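Local atomic coordinates of acyl-CoA dehydrogenase (Bacillus anthracis, PDB entry 3OWA), a protein that binds FAD and, as in other acyl-CoA dehydrogenases, probably oxidises fatty acyl-CoA thioesters to their 2,3-enoyl products, passing the electrons to the flavin. Residues S35-I40 against K95-L100; T43-I48 against A102-R107; D25-P30 against V325-G330; S334-L339 against A351-E356; N50-E55 against V68-E73. All coordinates share one frame; numbering follows the deposited sequence.

Contact 1 of 5, residues S35-I40 against K95-L100; sequences SEHKMI and KVSSAL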
# COMPACT_ATOMS: atom_id res chain seq x y z
N SER A 35 26.24 -8.03 -25.38
CA SER A 35 26.34 -9.44 -24.98
C SER A 35 27.06 -9.61 -23.62
O SER A 35 26.74 -10.54 -22.88
CB SER A 35 27.08 -10.28 -26.04
OG SER A 35 26.37 -10.23 -27.28
N GLU A 36 28.04 -8.75 -23.33
CA GLU A 36 28.72 -8.72 -22.03
C GLU A 36 27.76 -8.43 -20.86
O GLU A 36 27.80 -9.11 -19.82
CB GLU A 36 29.83 -7.68 -22.05
CG GLU A 36 31.21 -8.29 -22.39
CD GLU A 36 32.11 -7.36 -23.21
OE1 GLU A 36 31.59 -6.52 -23.99
OE2 GLU A 36 33.36 -7.49 -23.10
N HIS A 37 26.91 -7.42 -21.04
CA HIS A 37 25.91 -7.05 -20.04
C HIS A 37 24.98 -8.22 -19.79
O HIS A 37 24.69 -8.57 -18.64
CB HIS A 37 25.10 -5.83 -20.49
CG HIS A 37 25.93 -4.58 -20.67
ND1 HIS A 37 25.68 -3.66 -21.66
CD2 HIS A 37 26.99 -4.11 -19.97
CE1 HIS A 37 26.55 -2.67 -21.56
NE2 HIS A 37 27.35 -2.91 -20.54
N LYS A 38 24.54 -8.84 -20.88
CA LYS A 38 23.60 -9.95 -20.81
C LYS A 38 24.21 -11.17 -20.14
O LYS A 38 23.54 -11.88 -19.38
CB LYS A 38 23.11 -10.31 -22.20
CG LYS A 38 22.16 -9.32 -22.75
CD LYS A 38 21.84 -9.68 -24.19
CE LYS A 38 20.90 -8.65 -24.80
NZ LYS A 38 20.59 -9.06 -26.22
N MSE A 39 25.49 -11.41 -20.41
CA MSE A 39 26.18 -12.52 -19.77
C MSE A 39 26.35 -12.31 -18.28
O MSE A 39 26.16 -13.24 -17.49
CB MSE A 39 27.54 -12.76 -20.37
CG MSE A 39 28.07 -14.16 -20.07
SE MSE A 39 29.75 -14.42 -20.98
CE MSE A 39 29.17 -13.94 -22.76
N ILE A 40 26.72 -11.10 -17.88
CA ILE A 40 26.94 -10.84 -16.48
C ILE A 40 25.59 -10.99 -15.77
O ILE A 40 25.52 -11.52 -14.67
CB ILE A 40 27.66 -9.49 -16.25
CG1 ILE A 40 28.81 -9.65 -15.25
CG2 ILE A 40 26.70 -8.38 -15.82
CD1 ILE A 40 28.43 -10.15 -13.92
N LYS A 95 29.07 0.82 -15.40
CA LYS A 95 27.94 1.03 -14.49
C LYS A 95 26.68 0.23 -14.88
O LYS A 95 25.84 -0.10 -14.00
CB LYS A 95 27.60 2.51 -14.38
CG LYS A 95 28.71 3.38 -13.82
CD LYS A 95 29.01 3.05 -12.38
CE LYS A 95 30.41 3.52 -11.98
NZ LYS A 95 31.45 3.02 -12.92
N VAL A 96 26.55 -0.09 -16.16
CA VAL A 96 25.44 -0.90 -16.63
C VAL A 96 25.53 -2.30 -16.06
O VAL A 96 24.55 -2.84 -15.57
CB VAL A 96 25.33 -0.93 -18.17
CG1 VAL A 96 24.23 -1.88 -18.60
CG2 VAL A 96 25.03 0.47 -18.70
N SER A 97 26.74 -2.88 -16.10
CA SER A 97 27.02 -4.18 -15.52
C SER A 97 26.69 -4.24 -14.02
O SER A 97 26.02 -5.16 -13.57
CB SER A 97 28.50 -4.55 -15.75
OG SER A 97 28.76 -4.68 -17.14
N SER A 98 27.15 -3.28 -13.25
CA SER A 98 26.83 -3.34 -11.81
C SER A 98 25.36 -3.01 -11.49
O SER A 98 24.85 -3.42 -10.45
CB SER A 98 27.83 -2.51 -10.98
OG SER A 98 27.76 -1.15 -11.31
N ALA A 99 24.66 -2.32 -12.40
CA ALA A 99 23.20 -2.15 -12.26
C ALA A 99 22.53 -3.50 -12.50
O ALA A 99 21.64 -3.89 -11.77
CB ALA A 99 22.65 -1.08 -13.22
N LEU A 100 22.96 -4.21 -13.52
CA LEU A 100 22.39 -5.51 -13.83
C LEU A 100 22.64 -6.50 -12.70
O LEU A 100 21.78 -7.34 -12.41
CB LEU A 100 22.95 -6.03 -15.14
CG LEU A 100 22.20 -5.47 -16.36
CD1 LEU A 100 22.93 -5.77 -17.69
CD2 LEU A 100 20.78 -6.04 -16.39
O HOH W 1 29.71 -7.04 -18.17
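H37 buries more of its surface here than any other residue of the pair, and its imidazole is gripped from two directions by helix 95-105. V96 covers one face: CG1 stands over the middle of the ring, 3.6 Å from the centroid and 1° off the normal, an almost ideal CH-pi contact. V96 CG1 lies anti to the backbone N (chi1 176°), which puts this methyl rather than CG2 over the histidine. S97 comes to the rim instead, with OG in the ring plane and 3.4 Å from H37 CD2. Both ring nitrogens are engaged nearby in the same chain, ND1 with the backbone N of S34 and NE2 with OD1 of D94, so the imidazole is fixed in rotation as well as packed. S97 OG is in turn held by a water at 2.7 Å, and that water reaches E36 O only weakly.

One turn further on, L100 takes over. Its CD1 sits 3.4 Å from H37 O and 3.5 Å from H37 CB, while I40 CG2 approaches S97 O at 4.0 Å and only brushes L100 CB. The short axes run in the same direction, 9.1 Å apart, crossing at -25°. This is close, buried helix-helix packing inside the N-terminal alpha-helical domain of the acyl-CoA dehydrogenase fold.

Contact 2 of 5, residues T43-I48 against A102-R107; sequences TTEDFI and AEKFSR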
# COMPACT_ATOMS: atom_id res chain seq x y z
N THR A 43 25.04 -14.75 -15.34
CA THR A 43 25.96 -15.25 -14.31
C THR A 43 25.43 -14.95 -12.92
O THR A 43 25.40 -15.84 -12.07
CB THR A 43 27.36 -14.61 -14.49
OG1 THR A 43 27.98 -15.20 -15.62
CG2 THR A 43 28.28 -14.85 -13.25
N THR A 44 24.98 -13.72 -12.72
CA THR A 44 24.42 -13.33 -11.44
C THR A 44 23.16 -14.13 -11.15
O THR A 44 23.05 -14.74 -10.09
CB THR A 44 24.09 -11.83 -11.38
OG1 THR A 44 25.25 -11.11 -11.78
CG2 THR A 44 23.72 -11.42 -9.96
N GLU A 45 22.22 -14.14 -12.10
CA GLU A 45 20.98 -14.89 -11.97
C GLU A 45 21.20 -16.36 -11.60
O GLU A 45 20.53 -16.87 -10.70
CB GLU A 45 20.16 -14.80 -13.27
CG GLU A 45 18.84 -15.52 -13.17
CD GLU A 45 17.84 -15.04 -14.22
OE1 GLU A 45 16.78 -14.54 -13.82
OE2 GLU A 45 18.16 -15.16 -15.43
N ASP A 46 22.12 -17.02 -12.28
CA ASP A 46 22.44 -18.42 -11.99
C ASP A 46 23.00 -18.59 -10.57
O ASP A 46 22.60 -19.52 -9.85
CB ASP A 46 23.47 -18.94 -12.97
CG ASP A 46 22.91 -19.12 -14.39
OD1 ASP A 46 21.66 -19.16 -14.56
OD2 ASP A 46 23.72 -19.25 -15.33
N PHE A 47 23.92 -17.72 -10.19
CA PHE A 47 24.41 -17.71 -8.81
C PHE A 47 23.23 -17.62 -7.82
O PHE A 47 23.09 -18.49 -6.96
CB PHE A 47 25.40 -16.56 -8.55
CG PHE A 47 25.76 -16.41 -7.09
CD1 PHE A 47 25.30 -15.34 -6.35
CD2 PHE A 47 26.53 -17.38 -6.44
CE1 PHE A 47 25.62 -15.21 -4.98
CE2 PHE A 47 26.86 -17.26 -5.07
CZ PHE A 47 26.40 -16.18 -4.36
N ILE A 48 22.38 -16.61 -7.96
CA ILE A 48 21.24 -16.39 -7.05
C ILE A 48 20.27 -17.60 -7.01
O ILE A 48 19.96 -18.14 -5.94
CB ILE A 48 20.51 -15.03 -7.32
CG1 ILE A 48 21.17 -13.90 -6.54
CG2 ILE A 48 19.11 -15.06 -6.73
CD1 ILE A 48 22.45 -13.43 -7.07
N ALA A 102 22.80 -5.71 -9.49
CA ALA A 102 21.80 -5.36 -8.45
C ALA A 102 20.39 -5.80 -8.83
O ALA A 102 19.62 -6.30 -7.98
CB ALA A 102 21.84 -3.87 -8.13
N GLU A 103 20.04 -5.65 -10.11
CA GLU A 103 18.74 -6.04 -10.57
C GLU A 103 18.52 -7.53 -10.32
O GLU A 103 17.46 -7.93 -9.83
CB GLU A 103 18.52 -5.70 -12.07
CG GLU A 103 17.04 -5.79 -12.45
CD GLU A 103 16.76 -5.78 -13.95
OE1 GLU A 103 15.89 -6.58 -14.37
OE2 GLU A 103 17.38 -4.98 -14.71
N LYS A 104 19.49 -8.35 -10.65
CA LYS A 104 19.36 -9.80 -10.46
C LYS A 104 19.46 -10.22 -8.99
O LYS A 104 18.77 -11.20 -8.58
CB LYS A 104 20.41 -10.53 -11.29
CG LYS A 104 20.28 -10.26 -12.79
CD LYS A 104 18.93 -10.73 -13.26
CE LYS A 104 18.79 -10.72 -14.76
NZ LYS A 104 17.33 -10.77 -15.05
N PHE A 105 20.26 -9.51 -8.19
CA PHE A 105 20.29 -9.78 -6.73
C PHE A 105 18.94 -9.62 -6.02
O PHE A 105 18.65 -10.28 -5.01
CB PHE A 105 21.40 -8.97 -6.01
CG PHE A 105 22.62 -9.77 -5.71
CD1 PHE A 105 22.78 -10.38 -4.48
CD2 PHE A 105 23.62 -9.94 -6.68
CE1 PHE A 105 23.94 -11.18 -4.23
CE2 PHE A 105 24.75 -10.74 -6.43
CZ PHE A 105 24.90 -11.34 -5.20
N SER A 106 18.10 -8.70 -6.52
CA SER A 106 16.74 -8.51 -5.94
C SER A 106 15.91 -9.80 -5.80
O SER A 106 15.07 -9.92 -4.91
CB SER A 106 15.97 -7.45 -6.72
OG SER A 106 15.59 -8.02 -7.96
N ARG A 107 16.19 -10.81 -6.62
CA ARG A 107 15.52 -12.10 -6.50
C ARG A 107 15.70 -12.71 -5.08
O ARG A 107 14.84 -13.46 -4.60
CB ARG A 107 16.01 -13.03 -7.63
CG ARG A 107 15.47 -14.45 -7.61
CD ARG A 107 14.16 -14.59 -8.42
NE ARG A 107 13.73 -16.00 -8.39
CZ ARG A 107 13.89 -16.85 -9.39
NH1 ARG A 107 14.42 -16.43 -10.54
NH2 ARG A 107 13.50 -18.11 -9.26
O HOH W 2 15.72 -13.78 -11.25
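I48 and F105 meet at about a right angle: I48 CD1 stands over the centre of the phenyl ring, 3.5 Å from the F105 centroid and 9° off its normal, a CH-pi contact. T44 also crosses F105 at about a right angle, its CG2 3.6 Å from F105 CD2. T44 CG2 is anti to the backbone N and also lies against K104 CB, while OG1 bonds I40 O in its own helix. F47 comes obliquely, CE1 3.9 Å from F105 CZ, and H115 stacks on F105 from outside the pair. On the flank, I48 and R107 slide past each other in opposite directions, I48 CG2 3.8 Å from R107 CG.

The charged ends stay apart. E45 OE1 is 4.0 Å from K104 NZ, beyond a salt bridge, and a water donates to E45 OE1 (2.9 Å) and accepts from R107 NH1 (3.0 Å) in the guanidinium plane. Here, where helix 35-52 meets the end of helix 95-105 and the 3-10 turn after it, an aromatic-aliphatic cluster has a charged, water-bridged border, in the alpha-helical N-terminal domain.

Contact 3 of 5, residues D25-P30 against V325-G330; sequences DQVFTP and VYRTVG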
# COMPACT_ATOMS: atom_id res chain seq x y z
N ASP A 25 18.57 9.22 -29.46
CA ASP A 25 20.02 9.05 -29.41
C ASP A 25 20.62 9.47 -28.07
O ASP A 25 21.73 9.06 -27.74
CB ASP A 25 20.69 9.83 -30.55
CG ASP A 25 21.04 8.95 -31.72
OD1 ASP A 25 20.53 9.21 -32.82
OD2 ASP A 25 21.84 7.99 -31.53
N GLN A 26 19.89 10.26 -27.29
CA GLN A 26 20.40 10.72 -25.99
C GLN A 26 19.89 9.90 -24.81
O GLN A 26 20.06 10.30 -23.65
CB GLN A 26 20.07 12.19 -25.78
CG GLN A 26 20.64 13.14 -26.86
CD GLN A 26 19.96 14.47 -26.79
OE1 GLN A 26 18.74 14.54 -26.90
NE2 GLN A 26 20.72 15.53 -26.57
N VAL A 27 19.26 8.76 -25.08
CA VAL A 27 18.86 7.86 -23.99
C VAL A 27 19.44 6.46 -24.14
O VAL A 27 19.52 5.91 -25.26
CB VAL A 27 17.32 7.77 -23.79
CG1 VAL A 27 16.72 9.14 -23.49
CG2 VAL A 27 16.65 7.13 -24.99
N PHE A 28 19.84 5.90 -23.02
CA PHE A 28 20.25 4.51 -22.94
C PHE A 28 19.04 3.66 -22.51
O PHE A 28 18.28 4.06 -21.62
CB PHE A 28 21.43 4.34 -21.97
CG PHE A 28 21.95 2.94 -21.89
CD1 PHE A 28 22.85 2.47 -22.85
CD2 PHE A 28 21.52 2.07 -20.89
CE1 PHE A 28 23.33 1.17 -22.81
CE2 PHE A 28 21.97 0.77 -20.84
CZ PHE A 28 22.90 0.31 -21.80
N THR A 29 18.84 2.51 -23.17
CA THR A 29 17.71 1.63 -22.86
C THR A 29 18.18 0.18 -22.71
O THR A 29 19.26 -0.15 -23.16
CB THR A 29 16.61 1.67 -23.98
OG1 THR A 29 17.04 0.87 -25.07
CG2 THR A 29 16.31 3.09 -24.46
N PRO A 30 17.35 -0.69 -22.10
CA PRO A 30 17.78 -2.09 -22.05
C PRO A 30 18.07 -2.72 -23.42
O PRO A 30 18.83 -3.70 -23.48
CB PRO A 30 16.61 -2.79 -21.35
CG PRO A 30 15.99 -1.71 -20.44
CD PRO A 30 16.21 -0.41 -21.21
N VAL A 325 14.94 4.13 -15.01
CA VAL A 325 16.13 3.78 -14.21
C VAL A 325 17.36 3.57 -15.10
O VAL A 325 18.44 4.08 -14.78
CB VAL A 325 15.88 2.56 -13.26
CG1 VAL A 325 17.13 2.21 -12.52
CG2 VAL A 325 14.82 2.90 -12.22
N TYR A 326 17.23 2.78 -16.17
CA TYR A 326 18.37 2.52 -17.04
C TYR A 326 18.78 3.73 -17.87
O TYR A 326 19.94 3.85 -18.24
CB TYR A 326 18.17 1.27 -17.92
CG TYR A 326 18.46 0.02 -17.13
CD1 TYR A 326 17.43 -0.75 -16.57
CD2 TYR A 326 19.78 -0.35 -16.88
CE1 TYR A 326 17.73 -1.90 -15.80
CE2 TYR A 326 20.09 -1.48 -16.14
CZ TYR A 326 19.06 -2.24 -15.59
OH TYR A 326 19.38 -3.34 -14.86
N ARG A 327 17.84 4.63 -18.11
CA ARG A 327 18.13 5.93 -18.66
C ARG A 327 19.12 6.64 -17.74
O ARG A 327 20.12 7.15 -18.21
CB ARG A 327 16.86 6.76 -18.79
CG ARG A 327 17.09 8.21 -19.24
CD ARG A 327 15.80 8.90 -19.56
NE ARG A 327 15.97 10.26 -20.06
CZ ARG A 327 14.98 11.10 -20.34
NH1 ARG A 327 13.70 10.73 -20.18
NH2 ARG A 327 15.26 12.31 -20.78
N THR A 328 18.84 6.68 -16.44
CA THR A 328 19.73 7.33 -15.51
C THR A 328 21.11 6.65 -15.47
O THR A 328 22.15 7.34 -15.46
CB THR A 328 19.10 7.36 -14.09
OG1 THR A 328 17.88 8.09 -14.14
CG2 THR A 328 20.02 8.02 -13.09
N VAL A 329 21.12 5.32 -15.43
CA VAL A 329 22.37 4.55 -15.44
C VAL A 329 23.16 4.92 -16.71
O VAL A 329 24.36 5.20 -16.64
CB VAL A 329 22.12 3.02 -15.35
CG1 VAL A 329 23.43 2.27 -15.35
CG2 VAL A 329 21.31 2.66 -14.05
N GLY A 330 22.46 4.96 -17.85
CA GLY A 330 23.03 5.44 -19.10
C GLY A 330 23.63 6.84 -19.07
O GLY A 330 24.67 7.06 -19.69
O HOH W 3 18.96 10.60 -21.10
O HOH W 4 20.27 7.75 -20.78
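F28 and G330 touch closely, F28 CB lying 3.5 Å from G330 CA. G330 brings only its CA to this spot, and the F28 backbone lies close to the helix, the CA atoms of F28 and G330 being 4.8 Å apart. F28 CG is anti to the backbone N (chi1 -177°); the ring meets Y326 O at its edge, near its plane, with CD2 3.6 Å away. P30 adds a looser touch of CD on Y326 CB. Beyond the pair, V96 and F33 pack on F28.

V27 meets a charged group: its CG1 lies over one face of the R327 guanidinium, 3.7 Å from NE. The R327 chain is extended from CG to NE.

Water joins backbone atoms of the arm to R327, at its side-chain NE in one case and its backbone O in the other. One water donates to Q26 O and accepts from R327 NE (3.2 Å); a second accepts from F28 N (2.9 Å) and donates to R327 O (2.6 Å). A CA-H...O contact from R327 CA to F28 O, 3.5 Å, adds to these.

The chemistry implies an N-terminal arm whose Q26 O and F28 N reach the helix through ordered water, while V27 O bonds K515 and T29 N bonds D32. R327 directs NH1 and NH2 to S508 and E507 of helix 490-520, the latter as a salt bridge, while NE faces the arm through water.

Contact 4 of 5, residues S334-L339 against A351-E356; sequences SRMSTL and AASIAE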
# COMPACT_ATOMS: atom_id res chain seq x y z
N SER A 334 27.60 7.67 -19.80
CA SER A 334 28.07 8.54 -20.87
C SER A 334 28.85 9.74 -20.32
O SER A 334 29.60 10.38 -21.04
CB SER A 334 26.94 8.95 -21.82
OG SER A 334 26.12 9.93 -21.23
N ARG A 335 28.67 10.03 -19.04
CA ARG A 335 29.48 11.05 -18.39
C ARG A 335 30.85 10.47 -18.03
O ARG A 335 31.87 11.16 -18.09
CB ARG A 335 28.77 11.58 -17.15
CG ARG A 335 29.00 13.03 -16.86
CD ARG A 335 28.25 13.91 -17.85
NE ARG A 335 28.02 15.26 -17.33
CZ ARG A 335 27.37 16.21 -17.99
NH1 ARG A 335 26.88 15.99 -19.20
NH2 ARG A 335 27.20 17.41 -17.44
N MSE A 336 30.84 9.18 -17.66
CA MSE A 336 32.03 8.37 -17.41
C MSE A 336 32.93 8.24 -18.64
O MSE A 336 34.16 8.17 -18.50
CB MSE A 336 31.64 6.96 -16.96
CG MSE A 336 31.03 6.85 -15.56
SE MSE A 336 32.29 7.19 -14.17
CE MSE A 336 33.39 5.61 -14.42
N SER A 337 32.32 8.18 -19.82
CA SER A 337 33.03 8.08 -21.11
C SER A 337 34.08 9.16 -21.32
O SER A 337 35.10 8.91 -21.97
CB SER A 337 32.04 8.13 -22.28
OG SER A 337 31.41 6.88 -22.48
N THR A 338 33.83 10.34 -20.77
CA THR A 338 34.72 11.50 -20.90
C THR A 338 36.03 11.30 -20.15
O THR A 338 37.07 11.87 -20.51
CB THR A 338 34.03 12.75 -20.37
OG1 THR A 338 32.77 12.89 -21.02
CG2 THR A 338 34.86 14.00 -20.62
N LEU A 339 35.98 10.48 -19.10
CA LEU A 339 37.07 10.39 -18.14
C LEU A 339 38.27 9.52 -18.57
O LEU A 339 38.12 8.37 -18.99
CB LEU A 339 36.52 9.96 -16.77
CG LEU A 339 35.39 10.77 -16.10
CD1 LEU A 339 35.16 10.22 -14.70
CD2 LEU A 339 35.67 12.27 -16.05
N ALA A 351 32.41 10.24 -8.88
CA ALA A 351 31.38 10.81 -8.00
C ALA A 351 30.63 11.99 -8.65
O ALA A 351 29.39 12.03 -8.61
CB ALA A 351 31.98 11.21 -6.64
N ALA A 352 31.36 12.93 -9.26
CA ALA A 352 30.75 14.06 -9.96
C ALA A 352 29.95 13.63 -11.19
O ALA A 352 28.96 14.25 -11.53
CB ALA A 352 31.79 15.10 -10.34
N SER A 353 30.35 12.54 -11.84
CA SER A 353 29.65 12.03 -13.03
C SER A 353 28.24 11.56 -12.70
O SER A 353 27.37 11.53 -13.57
CB SER A 353 30.40 10.87 -13.69
OG SER A 353 31.62 11.29 -14.30
N ILE A 354 28.02 11.15 -11.45
CA ILE A 354 26.67 10.79 -11.03
C ILE A 354 25.97 11.91 -10.29
O ILE A 354 24.79 12.08 -10.48
CB ILE A 354 26.62 9.48 -10.20
CG1 ILE A 354 25.17 9.07 -9.93
CG2 ILE A 354 27.46 9.60 -8.94
CD1 ILE A 354 24.35 8.71 -11.22
N ALA A 355 26.70 12.68 -9.48
CA ALA A 355 26.11 13.81 -8.76
C ALA A 355 25.42 14.77 -9.74
O ALA A 355 24.41 15.37 -9.40
CB ALA A 355 27.16 14.55 -7.90
N GLU A 356 25.93 14.84 -10.98
CA GLU A 356 25.32 15.64 -12.07
C GLU A 356 23.84 15.27 -12.21
O GLU A 356 22.98 16.14 -12.47
CB GLU A 356 26.06 15.38 -13.39
CG GLU A 356 25.39 15.93 -14.63
CD GLU A 356 25.37 17.46 -14.66
OE1 GLU A 356 26.21 18.09 -13.99
OE2 GLU A 356 24.52 18.04 -15.36
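The C-terminal end of the long helix 305-336 and the short helix 348-355 meet here, and the contact centres on R335 and S353. R335 CB lies 3.9 Å from S353 CB, and R335 CG comes about equally near S353 CA and S353 O. That carbonyl oxygen is buried by the contact and has no partner in the model. S353 OG, bonded to A349 O one turn back in its own helix, is flanked by L339 CD1 at 3.7 Å and, more distantly, by the selenium of M336. L339 is brought round by the type I beta turn M336-L339, within the C-terminal helical domain.

Further out, R335 bends at chi2 (73°) and crosses E356 obliquely. R335 NH2 is 3.5 Å from E356 OE2, a salt bridge of charges alone: the oxygen lies well out of the guanidinium plane, and the two planes are 31° apart. E356 OE2 takes its hydrogen bond from the backbone N of G14, while K13 and A11 of the N-terminal arm touch E356 and R335.

Contact 5 of 5, residues N50-E55 against V68-E73; sequences NEVLPE and VRLLKE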
# COMPACT_ATOMS: atom_id res chain seq x y z
N ASN A 50 20.73 -20.87 -8.34
CA ASN A 50 21.39 -22.10 -7.97
C ASN A 50 21.96 -22.13 -6.54
O ASN A 50 21.84 -23.15 -5.88
CB ASN A 50 22.48 -22.47 -8.99
CG ASN A 50 21.91 -22.70 -10.38
OD1 ASN A 50 20.73 -23.01 -10.53
ND2 ASN A 50 22.75 -22.58 -11.40
N GLU A 51 22.56 -21.05 -6.06
CA GLU A 51 23.30 -21.09 -4.76
C GLU A 51 22.58 -20.44 -3.61
O GLU A 51 22.60 -20.94 -2.50
CB GLU A 51 24.70 -20.46 -4.90
CG GLU A 51 25.49 -20.99 -6.12
CD GLU A 51 25.87 -22.45 -5.95
OE1 GLU A 51 26.48 -22.77 -4.92
OE2 GLU A 51 25.62 -23.27 -6.86
N VAL A 52 21.95 -19.30 -3.87
CA VAL A 52 21.37 -18.51 -2.79
C VAL A 52 19.98 -18.97 -2.36
O VAL A 52 19.69 -19.08 -1.15
CB VAL A 52 21.35 -17.01 -3.14
CG1 VAL A 52 20.67 -16.18 -2.02
CG2 VAL A 52 22.77 -16.52 -3.33
N LEU A 53 19.10 -19.18 -3.34
CA LEU A 53 17.70 -19.48 -3.02
C LEU A 53 17.48 -20.74 -2.19
O LEU A 53 16.59 -20.74 -1.31
CB LEU A 53 16.79 -19.47 -4.25
CG LEU A 53 16.70 -18.15 -5.00
CD1 LEU A 53 15.65 -18.28 -6.16
CD2 LEU A 53 16.36 -16.93 -4.06
N PRO A 54 18.26 -21.80 -2.44
CA PRO A 54 18.11 -22.97 -1.61
C PRO A 54 18.42 -22.68 -0.13
O PRO A 54 18.03 -23.48 0.70
CB PRO A 54 19.17 -23.92 -2.16
CG PRO A 54 19.25 -23.57 -3.65
CD PRO A 54 19.12 -22.04 -3.61
N GLU A 55 19.13 -21.59 0.19
CA GLU A 55 19.47 -21.27 1.59
C GLU A 55 18.64 -20.14 2.15
O GLU A 55 18.70 -19.84 3.34
CB GLU A 55 20.97 -20.95 1.74
CG GLU A 55 21.84 -22.16 1.30
CD GLU A 55 23.31 -22.05 1.74
OE1 GLU A 55 23.60 -21.76 2.93
OE2 GLU A 55 24.19 -22.24 0.86
N VAL A 68 27.63 -15.12 4.98
CA VAL A 68 29.07 -14.88 4.78
C VAL A 68 29.64 -15.84 3.74
O VAL A 68 30.37 -15.43 2.82
CB VAL A 68 29.85 -14.98 6.12
CG1 VAL A 68 31.33 -14.76 5.91
CG2 VAL A 68 29.32 -13.91 7.12
N ARG A 69 29.32 -17.12 3.88
CA ARG A 69 29.84 -18.07 2.92
C ARG A 69 29.37 -17.71 1.51
O ARG A 69 30.15 -17.73 0.56
CB ARG A 69 29.43 -19.51 3.29
CG ARG A 69 29.90 -20.57 2.23
CD ARG A 69 29.70 -22.02 2.68
NE ARG A 69 28.44 -22.25 3.40
CZ ARG A 69 27.23 -22.20 2.84
NH1 ARG A 69 26.16 -22.41 3.59
NH2 ARG A 69 27.08 -21.92 1.54
N LEU A 70 28.08 -17.40 1.37
CA LEU A 70 27.53 -17.03 0.06
C LEU A 70 28.12 -15.76 -0.50
O LEU A 70 28.33 -15.65 -1.71
CB LEU A 70 26.00 -16.93 0.13
CG LEU A 70 25.35 -18.31 0.33
CD1 LEU A 70 23.93 -18.17 0.67
CD2 LEU A 70 25.53 -19.18 -0.95
N LEU A 71 28.35 -14.77 0.37
CA LEU A 71 29.03 -13.56 -0.08
C LEU A 71 30.41 -13.83 -0.67
O LEU A 71 30.76 -13.26 -1.70
CB LEU A 71 29.12 -12.52 1.04
CG LEU A 71 27.81 -11.78 1.32
CD1 LEU A 71 27.97 -11.01 2.61
CD2 LEU A 71 27.38 -10.85 0.18
N LYS A 72 31.19 -14.70 -0.01
CA LYS A 72 32.52 -15.04 -0.48
C LYS A 72 32.45 -15.85 -1.76
O LYS A 72 33.31 -15.69 -2.63
CB LYS A 72 33.36 -15.73 0.61
CG LYS A 72 33.72 -14.82 1.82
CD LYS A 72 34.68 -15.53 2.78
CE LYS A 72 34.73 -14.91 4.18
NZ LYS A 72 34.92 -13.40 4.31
N GLU A 73 31.43 -16.70 -1.92
CA GLU A 73 31.25 -17.39 -3.20
C GLU A 73 30.94 -16.38 -4.30
O GLU A 73 31.54 -16.46 -5.37
CB GLU A 73 30.16 -18.48 -3.20
CG GLU A 73 30.41 -19.70 -2.27
CD GLU A 73 29.15 -20.59 -2.14
OE1 GLU A 73 28.29 -20.54 -3.07
OE2 GLU A 73 29.00 -21.34 -1.12
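V52 and L70 mark the nearest backbone approach, their CA atoms 6.9 Å apart, where the end of helix 35-52, widened by a pi-type turn at 50-52, comes up to the regular helix 64-76. L70 buries the largest area and points between E51, V52 and E55. Its CD2 lies 3.8 Å from E51 O and equally near E55 OE2, while CD1 reaches toward V52 and the carboxyl carbon of E55; F111 of helix 110-122 packs on both V52 and L70.

Beside this leucine the charges pair end-on. R69 offers NH1 and NH2 to the two oxygens of E55: NH1 to OE1 at 2.7 Å (156° at the hydrogen) and NH2 to OE2 at 3.0 Å (160°). Both oxygens are met on the syn side, and the carboxylate and guanidinium planes are nearly coplanar, 25° apart. R69 NH2 also makes a weak bond to E73 OE2, at 3.3 Å and likewise in the guanidinium plane. E55 OE1 has a second partner in R66, so its negative charge faces two arginines.

E51 OE1 and E73 OE1 come within 3.4 Å, two acceptors of like charge; the positive charge of R69, weakly bonded to the other oxygen of E73, may offset part of the repulsion. A partly exposed salt-bridge network beside a leucine thus joins helix 35-52 to helix 64-76, with the short helix 56-59 between them in the chain, in the N-terminal alpha-helical domain.

How the contacts relate
From the N terminus, contact 3 comes first: the arm at 25-30 meets helix 305-336, closing a very long loop in which contacts 1, 2 and 5 are nested. Helix 35-52 then serves three of them. Its start and middle pair with helix 95-105 in contacts 1 and 2, whose segments alternate along the chain and so cross; its end pairs with helix 64-76 in contact 5, a short loop nested inside both. Contact 4 follows in series, joining the end of helix 305-336 to helix 348-355. Contacts 1 and 2 both touch Y326 of contact 3, through L100 and E103, linking the N-terminal helical domain to the C-terminal one.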